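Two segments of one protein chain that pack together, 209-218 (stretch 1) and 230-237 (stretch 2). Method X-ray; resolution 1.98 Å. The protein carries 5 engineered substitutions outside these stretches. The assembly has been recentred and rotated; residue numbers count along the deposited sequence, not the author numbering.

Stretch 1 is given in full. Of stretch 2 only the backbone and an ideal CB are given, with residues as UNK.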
# COMPACT_ATOMS: atom_id res chain seq x y z
N ASN A 209 -6.71 8.96 7.53
CA ASN A 209 -7.22 8.07 8.57
C ASN A 209 -7.36 6.61 8.09
O ASN A 209 -8.09 6.35 7.14
CB ASN A 209 -8.57 8.59 9.07
CG ASN A 209 -9.09 7.82 10.27
OD1 ASN A 209 -9.38 6.63 10.19
ND2 ASN A 209 -9.21 8.50 11.41
N PRO A 210 -6.68 5.66 8.76
CA PRO A 210 -6.77 4.26 8.30
C PRO A 210 -8.16 3.64 8.47
O PRO A 210 -8.58 2.85 7.63
CB PRO A 210 -5.75 3.52 9.19
CG PRO A 210 -4.98 4.57 9.90
CD PRO A 210 -5.84 5.79 9.96
N LYS A 211 -8.84 3.96 9.56
CA LYS A 211 -10.17 3.41 9.82
C LYS A 211 -11.18 3.79 8.73
O LYS A 211 -12.04 2.99 8.37
CB LYS A 211 -10.69 3.85 11.19
CG LYS A 211 -10.06 3.10 12.36
CD LYS A 211 -10.43 1.63 12.30
CE LYS A 211 -10.63 1.01 13.67
NZ LYS A 211 -9.41 1.00 14.52
N ARG A 212 -11.06 5.01 8.21
CA ARG A 212 -11.94 5.44 7.13
C ARG A 212 -11.74 4.60 5.88
O ARG A 212 -12.70 4.31 5.18
CB ARG A 212 -11.71 6.91 6.78
CG ARG A 212 -12.43 7.89 7.66
CD ARG A 212 -12.35 9.28 7.06
NE ARG A 212 -12.91 10.30 7.93
CZ ARG A 212 -14.20 10.63 7.96
NH1 ARG A 212 -15.07 10.00 7.18
NH2 ARG A 212 -14.62 11.58 8.79
N LEU A 213 -10.50 4.21 5.60
CA LEU A 213 -10.23 3.42 4.41
C LEU A 213 -10.82 2.03 4.55
O LEU A 213 -11.43 1.51 3.62
CB LEU A 213 -8.74 3.31 4.12
CG LEU A 213 -8.35 2.42 2.93
CD1 LEU A 213 -8.91 2.97 1.62
CD2 LEU A 213 -6.85 2.25 2.84
N LEU A 214 -10.63 1.42 5.72
CA LEU A 214 -11.07 0.04 5.91
C LEU A 214 -12.57 -0.12 5.75
O LEU A 214 -13.05 -1.19 5.36
CB LEU A 214 -10.65 -0.47 7.28
CG LEU A 214 -9.22 -1.00 7.31
CD1 LEU A 214 -8.76 -1.18 8.74
CD2 LEU A 214 -9.12 -2.31 6.54
N ALA A 215 -13.32 0.93 6.05
CA ALA A 215 -14.77 0.88 5.91
C ALA A 215 -15.20 0.67 4.45
O ALA A 215 -16.33 0.27 4.19
CB ALA A 215 -15.39 2.16 6.47
N PHE A 216 -14.31 0.93 3.51
CA PHE A 216 -14.61 0.75 2.09
C PHE A 216 -14.35 -0.67 1.60
O PHE A 216 -14.67 -1.00 0.46
CB PHE A 216 -13.78 1.72 1.23
CG PHE A 216 -14.24 3.14 1.33
CD1 PHE A 216 -15.47 3.51 0.80
CD2 PHE A 216 -13.47 4.10 1.96
CE1 PHE A 216 -15.91 4.81 0.90
CE2 PHE A 216 -13.90 5.40 2.06
CZ PHE A 216 -15.13 5.76 1.52
N ALA A 217 -13.78 -1.52 2.45
CA ALA A 217 -13.56 -2.91 2.07
C ALA A 217 -14.91 -3.61 1.88
O ALA A 217 -15.77 -3.58 2.76
CB ALA A 217 -12.72 -3.63 3.13
N SER A 218 -15.06 -4.25 0.73
CA SER A 218 -16.27 -5.00 0.40
C SER A 218 -16.34 -6.29 1.20
O SER A 218 -15.39 -6.65 1.89
CB SER A 218 -16.28 -5.31 -1.09
OG SER A 218 -15.37 -6.37 -1.38
N UNK A 230 -5.53 -10.89 9.39
CA UNK A 230 -5.19 -9.49 9.63
C UNK A 230 -6.15 -8.55 8.88
O UNK A 230 -6.36 -8.68 7.69
CB UNK A 230 -3.75 -9.22 9.21
N UNK A 231 -6.74 -7.62 9.63
CA UNK A 231 -7.57 -6.55 9.09
C UNK A 231 -6.85 -5.24 9.32
O UNK A 231 -6.84 -4.71 10.43
CB UNK A 231 -8.96 -6.54 9.73
N UNK A 232 -6.26 -4.71 8.26
CA UNK A 232 -5.48 -3.49 8.35
C UNK A 232 -5.39 -2.86 6.98
O UNK A 232 -5.71 -3.49 5.97
CB UNK A 232 -4.09 -3.76 8.92
N UNK A 233 -4.95 -1.61 6.93
CA UNK A 233 -4.69 -0.95 5.67
C UNK A 233 -3.70 -1.77 4.85
O UNK A 233 -3.84 -1.85 3.64
CB UNK A 233 -4.16 0.47 5.90
N UNK A 234 -2.73 -2.39 5.51
CA UNK A 234 -1.69 -3.13 4.79
C UNK A 234 -2.22 -4.38 4.09
O UNK A 234 -1.80 -4.68 2.97
CB UNK A 234 -0.57 -3.53 5.76
N UNK A 235 -3.11 -5.13 4.74
CA UNK A 235 -3.66 -6.33 4.13
C UNK A 235 -4.70 -5.96 3.06
O UNK A 235 -4.83 -6.65 2.05
CB UNK A 235 -4.28 -7.23 5.20
N UNK A 236 -5.43 -4.88 3.30
CA UNK A 236 -6.41 -4.36 2.35
C UNK A 236 -5.67 -4.00 1.07
O UNK A 236 -6.05 -4.40 -0.02
CB UNK A 236 -7.16 -3.15 2.92
N UNK A 237 -4.57 -3.26 1.23
CA UNK A 237 -3.76 -2.84 0.10
C UNK A 237 -3.20 -4.04 -0.62
O UNK A 237 -3.22 -4.08 -1.84
CB UNK A 237 -2.63 -1.92 0.55

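Stretch 1 offers stretch 2 a largely apolar surface, built from the ring of Pro210, the side chains of Leu213 and Leu214, and the methyl of Ala217, with the carbonyl oxygen of Leu213 set among them.

Position 230 lies out of reach: its ideal CB has nothing of stretch 1 within 5.5 Å, and its extended backbone (phi/psi -152/126) would accept almost any residue, beta-branched ones readily. The residue is Ile230, which makes no contact with stretch 1.

Position 231 is also extended, with CA-to-CB pointing sideways. Its ideal CB is 5.3 Å from Leu214 CD2, so a side chain here could brush that leucine or pass it by, and many types would suit. Phe231 occupies it in the m rotamer, and its nearest approach is through the backbone, with O 4.4 Å from Leu214 CD1.

At position 232 the CB points away from stretch 1, and the phi/psi of -159/167 directly before a helix marks an N-cap. Serine, threonine, aspartate or asparagine would each supply the acceptor that the first turn lacks. Ser232 does so: its OG accepts a hydrogen bond from the backbone N of position 235 at 3.2 Å. Its carbonyl oxygen faces stretch 1, where Leu214 CD2 packs 3.7 Å from Ser232 O.

Position 233 opens the helix. Its CB points sideways, but lies 4.4 Å from Leu213 CD2 and 4.8 Å from Pro210 CB, leaving a shallow apolar site with no polar side chain to pair with. A compact aliphatic residue suits it; valine, isoleucine or alanine are all plausible. Val233, with chi1 t, packs CG2 3.5 Å from Pro210 CB, and both of its methyls lie against Leu213, with Val233 CG1 3.8 Å and Val233 CG2 4.1 Å from Leu213 CD2.

Positions 234 and 235 have no atom of stretch 1 within 5.5 Å of their ideal CB atoms, so stretch 1 sets little preference at either. Ser234 makes no contact across the pair. Ser235 holds its OG back over the preceding turn, 3.0 Å from Ile230 O and 3.1 Å from Ser232 O.

Position 236 has the clearest preference. CA-to-CB points toward stretch 1, the ideal CB is 4.2 Å from Leu214 CD2, and beyond it a gap extends between the leucines and Ala217. A long apolar side chain is called for: leucine or methionine would enter the gap, and an aromatic ring could reach its far end. Phe236, with chi1 t, has the largest area covered by the opposing stretch. Ala217 CB lies over one face of the ring, 4.1 Å from the Phe236 ring centroid in a CH-pi contact, and Leu213 O approaches the ring edge, 3.3 Å from Phe236 CE2. Leu214 CD2 packs obliquely, 4.1 Å from Phe236 CD2.

Position 237 turns sideways, with no atom of stretch 1 within 5.5 Å of its ideal CB, and tolerates many residues. His237 leaves stretch 1 untouched; its ND1 is hydrogen-bonded elsewhere in the structure.

Stretch 2 (230-237) IFSVSSFH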
# COMPACT_ATOMS: atom_id res chain seq x y z
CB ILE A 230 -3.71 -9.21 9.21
CG1 ILE A 230 -3.35 -7.73 9.35
CG2 ILE A 230 -3.43 -9.71 7.79
CD1 ILE A 230 -3.42 -7.23 10.77
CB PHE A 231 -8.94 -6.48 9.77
CG PHE A 231 -9.80 -7.68 9.53
CD1 PHE A 231 -9.60 -8.86 10.23
CD2 PHE A 231 -10.84 -7.63 8.61
CE1 PHE A 231 -10.40 -9.96 10.01
CE2 PHE A 231 -11.65 -8.73 8.38
CZ PHE A 231 -11.43 -9.90 9.08
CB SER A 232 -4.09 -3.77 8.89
OG SER A 232 -3.35 -4.49 7.91
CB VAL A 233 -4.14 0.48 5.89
CG1 VAL A 233 -3.68 1.10 4.57
CG2 VAL A 233 -5.21 1.34 6.53
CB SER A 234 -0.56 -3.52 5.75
OG SER A 234 0.09 -2.37 6.23
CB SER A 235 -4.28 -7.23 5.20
OG SER A 235 -5.37 -6.59 5.84
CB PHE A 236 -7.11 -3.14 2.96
CG PHE A 236 -8.27 -2.61 2.16
CD1 PHE A 236 -8.74 -3.26 1.03
CD2 PHE A 236 -8.90 -1.44 2.56
CE1 PHE A 236 -9.82 -2.75 0.32
CE2 PHE A 236 -9.98 -0.93 1.86
CZ PHE A 236 -10.43 -1.58 0.73
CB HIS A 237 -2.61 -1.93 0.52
CG HIS A 237 -1.81 -1.42 -0.64
ND1 HIS A 237 -0.46 -1.16 -0.58
CD2 HIS A 237 -2.19 -1.14 -1.91
CE1 HIS A 237 -0.04 -0.74 -1.75
NE2 HIS A 237 -1.06 -0.72 -2.58
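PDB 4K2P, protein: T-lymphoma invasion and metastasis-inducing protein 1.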